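Local coordinates for hyperpolarization-activated (Ih) channel (Strongylocentrotus purpuratus, PDB 2PTM), which forms a hyperpolarization-activated ion channel whose carboxy-terminal region, a C-linker followed by a cyclic nucleotide-binding domain, binds cAMP, at the interface of chains A and B. Coordinates in Å, arbitrary orientation; residue numbers count along the deposited sequence, not the author numbering. Chains: chain A/B, Hyperpolarization-activated (Ih) channel.

The interface of chains A and B. Residues chain A 13, 17, 34, 37-38, 41-42, 46; chain B 52, 55-57, 60.
Neighbouring subunits of the tetrameric carboxy-terminal region meet here through their C-linkers, in the elbow-on-shoulder arrangement of the HCN family: helices 5-23 and 28-42 of chain A, the elbow, rest on helix 50-55 and the start of helix 58-68 of chain B, the shoulder, so that unlike surfaces meet and the contact is not an exact two-fold. It is a worked example of one acidic residue at a helix end engaging a neighbour through both side chain and backbone. B:Glu55, extended beyond CG, sends its carboxylate tip to tip against A:Lys13, where NZ lies 2.9 Å from OE1 in a salt bridge that uses the syn lone pair; the lysine is poorly ordered. The anti lone pair of the same oxygen takes the phenol of A:Tyr38, with OH 2.5 Å from OE1. This carboxylate oxygen sits at the edge of the ring, in its plane, while the carboxylate itself is turned 81° to the ring. OE1 thus accepts from both, the tyrosine being the better-defined partner, and the nearby lysine would probably favour the ionised carboxylate. The backbone carbonyl O of B:Glu55 accepts from A:Tyr42 OH at 3.1 Å, on a lone pair in the carbonyl plane. The ring of A:Tyr42 is held between A:Arg41 CG over one face and A:Met46 CE over the other.

A:Tyr37, CG anti to its backbone N (chi1 174°), lies along the B:Val56–B:Ser57 backbone and meets CD1 of B:Ile60 with its CG at 3.5 Å. Its hydroxyl is positioned by A:Arg41, whose NH1 donates to OH at 2.9 Å nearly in the guanidinium plane. An alanine in place of A:Tyr37 would remove the ring and its hydroxyl, and would probably loosen the packing against B:Ile60 and the B:Val56–B:Ser57 backbone and leave A:Arg41 NH1 without this partner. Beyond A:Tyr37, A:Ile34 CG1 packs 3.8 Å from B:Ile60 CG2, extending the apolar side of the contact. Polar and apolar halves together join adjacent C-linkers, a likely route by which cAMP-induced movements pass between subunits toward the pore.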
loop_
_atom_site.group_PDB
_atom_site.type_symbol
_atom_site.label_atom_id
_atom_site.label_comp_id
_atom_site.label_asym_id
_atom_site.label_seq_id
_atom_site.Cartn_x
_atom_site.Cartn_y
_atom_site.Cartn_z
ATOM N N LYS A 13 18.175 -3.721 -15.935
ATOM C CA LYS A 13 17.345 -2.524 -15.992
ATOM C C LYS A 13 17.516 -1.740 -17.291
ATOM O O LYS A 13 16.535 -1.404 -17.956
ATOM C CB LYS A 13 17.684 -1.621 -14.804
ATOM C CG LYS A 13 16.708 -0.487 -14.561
ATOM C CD LYS A 13 15.465 -0.980 -13.841
ATOM C CE LYS A 13 14.384 -1.401 -14.817
ATOM N NZ LYS A 13 14.050 -0.316 -15.778
ATOM N N VAL A 17 14.800 -0.587 -20.296
ATOM C CA VAL A 17 14.549 0.843 -20.465
ATOM C C VAL A 17 14.656 1.242 -21.935
ATOM O O VAL A 17 13.800 1.947 -22.459
ATOM C CB VAL A 17 15.516 1.709 -19.626
ATOM C CG1 VAL A 17 15.546 3.143 -20.150
ATOM C CG2 VAL A 17 15.119 1.685 -18.163
ATOM N N ILE A 34 17.321 10.296 -20.439
ATOM C CA ILE A 34 17.027 9.169 -19.562
ATOM C C ILE A 34 18.253 8.283 -19.344
ATOM O O ILE A 34 18.571 7.933 -18.212
ATOM C CB ILE A 34 15.844 8.370 -20.108
ATOM C CG1 ILE A 34 14.598 9.253 -20.051
ATOM C CG2 ILE A 34 15.641 7.074 -19.320
ATOM C CD1 ILE A 34 13.412 8.716 -20.825
ATOM N N TYR A 37 20.656 10.021 -17.137
ATOM C CA TYR A 37 20.173 9.980 -15.754
ATOM C C TYR A 37 20.537 8.653 -15.077
ATOM O O TYR A 37 21.066 8.644 -13.964
ATOM C CB TYR A 37 18.654 10.240 -15.689
ATOM C CG TYR A 37 18.060 10.080 -14.298
ATOM C CD1 TYR A 37 17.861 11.181 -13.468
ATOM C CD2 TYR A 37 17.720 8.823 -13.805
ATOM C CE1 TYR A 37 17.315 11.035 -12.193
ATOM C CE2 TYR A 37 17.179 8.671 -12.529
ATOM C CZ TYR A 37 16.978 9.777 -11.733
ATOM O OH TYR A 37 16.449 9.611 -10.471
ATOM N N TYR A 38 20.270 7.530 -15.739
ATOM C CA TYR A 38 20.584 6.235 -15.128
ATOM C C TYR A 38 22.074 6.105 -14.885
ATOM O O TYR A 38 22.497 5.601 -13.848
ATOM C CB TYR A 38 20.102 5.067 -15.989
ATOM C CG TYR A 38 18.662 4.672 -15.729
ATOM C CD1 TYR A 38 17.629 5.219 -16.473
ATOM C CD2 TYR A 38 18.338 3.761 -14.730
ATOM C CE1 TYR A 38 16.311 4.871 -16.234
ATOM C CE2 TYR A 38 17.021 3.405 -14.483
ATOM C CZ TYR A 38 16.015 3.962 -15.244
ATOM O OH TYR A 38 14.703 3.620 -15.020
ATOM N N ARG A 41 23.048 8.591 -11.938
ATOM C CA ARG A 41 22.536 8.224 -10.625
ATOM C C ARG A 41 23.104 6.908 -10.129
ATOM O O ARG A 41 23.527 6.812 -8.978
ATOM C CB ARG A 41 21.017 8.146 -10.614
ATOM C CG ARG A 41 20.509 7.747 -9.246
ATOM C CD ARG A 41 19.010 7.842 -9.117
ATOM N NE ARG A 41 18.564 7.292 -7.836
ATOM C CZ ARG A 41 17.297 7.262 -7.441
ATOM N NH1 ARG A 41 16.345 7.763 -8.219
ATOM N NH2 ARG A 41 16.982 6.741 -6.265
ATOM N N TYR A 42 23.115 5.896 -10.994
ATOM C CA TYR A 42 23.420 4.535 -10.547
ATOM C C TYR A 42 24.848 4.093 -10.854
ATOM O O TYR A 42 25.389 3.215 -10.177
ATOM C CB TYR A 42 22.387 3.528 -11.087
ATOM C CG TYR A 42 20.957 3.840 -10.669
ATOM C CD1 TYR A 42 20.506 3.557 -9.381
ATOM C CD2 TYR A 42 20.063 4.419 -11.558
ATOM C CE1 TYR A 42 19.203 3.849 -8.993
ATOM C CE2 TYR A 42 18.756 4.718 -11.175
ATOM C CZ TYR A 42 18.334 4.426 -9.893
ATOM O OH TYR A 42 17.040 4.723 -9.518
ATOM N N MET A 46 22.961 -1.196 -9.396
ATOM C CA MET A 46 21.723 -0.955 -8.676
ATOM C C MET A 46 21.566 -1.914 -7.510
ATOM O O MET A 46 21.215 -3.081 -7.687
ATOM C CB MET A 46 20.514 -1.056 -9.605
ATOM C CG MET A 46 20.444 0.045 -10.643
ATOM S SD MET A 46 19.030 -0.157 -11.730
ATOM C CE MET A 46 17.796 0.839 -10.900
ATOM N N ILE B 52 9.959 1.928 -14.477
ATOM C CA ILE B 52 10.830 2.950 -15.038
ATOM C C ILE B 52 10.495 4.327 -14.469
ATOM O O ILE B 52 11.368 5.023 -13.958
ATOM C CB ILE B 52 10.728 2.980 -16.572
ATOM C CG1 ILE B 52 11.139 1.612 -17.142
ATOM C CG2 ILE B 52 11.571 4.126 -17.145
ATOM C CD1 ILE B 52 10.700 1.368 -18.575
ATOM N N GLU B 55 11.962 4.849 -11.120
ATOM C CA GLU B 55 13.429 4.872 -11.055
ATOM C C GLU B 55 14.021 6.224 -11.462
ATOM O O GLU B 55 15.241 6.449 -11.350
ATOM C CB GLU B 55 14.019 3.771 -11.958
ATOM C CG GLU B 55 13.840 2.363 -11.428
ATOM C CD GLU B 55 13.761 1.319 -12.531
ATOM O OE1 GLU B 55 14.166 1.616 -13.674
ATOM O OE2 GLU B 55 13.286 0.196 -12.258
ATOM N N VAL B 56 13.162 7.120 -11.942
ATOM C CA VAL B 56 13.627 8.367 -12.531
ATOM C C VAL B 56 13.143 9.588 -11.750
ATOM O O VAL B 56 12.407 9.473 -10.770
ATOM C CB VAL B 56 13.215 8.487 -14.028
ATOM C CG1 VAL B 56 13.731 7.296 -14.839
ATOM C CG2 VAL B 56 11.720 8.588 -14.164
ATOM N N SER B 57 13.577 10.759 -12.187
ATOM C CA SER B 57 13.226 12.002 -11.524
ATOM C C SER B 57 11.796 12.381 -11.853
ATOM O O SER B 57 11.214 11.872 -12.822
ATOM C CB SER B 57 14.139 13.115 -12.025
ATOM O OG SER B 57 13.912 13.297 -13.408
ATOM N N ILE B 60 11.816 13.740 -15.443
ATOM C CA ILE B 60 11.728 12.715 -16.477
ATOM C C ILE B 60 10.293 12.185 -16.566
ATOM O O ILE B 60 9.758 12.002 -17.664
ATOM C CB ILE B 60 12.734 11.583 -16.245
ATOM C CG1 ILE B 60 14.153 12.113 -16.499
ATOM C CG2 ILE B 60 12.402 10.360 -17.141
ATOM C CD1 ILE B 60 15.258 11.147 -16.186
#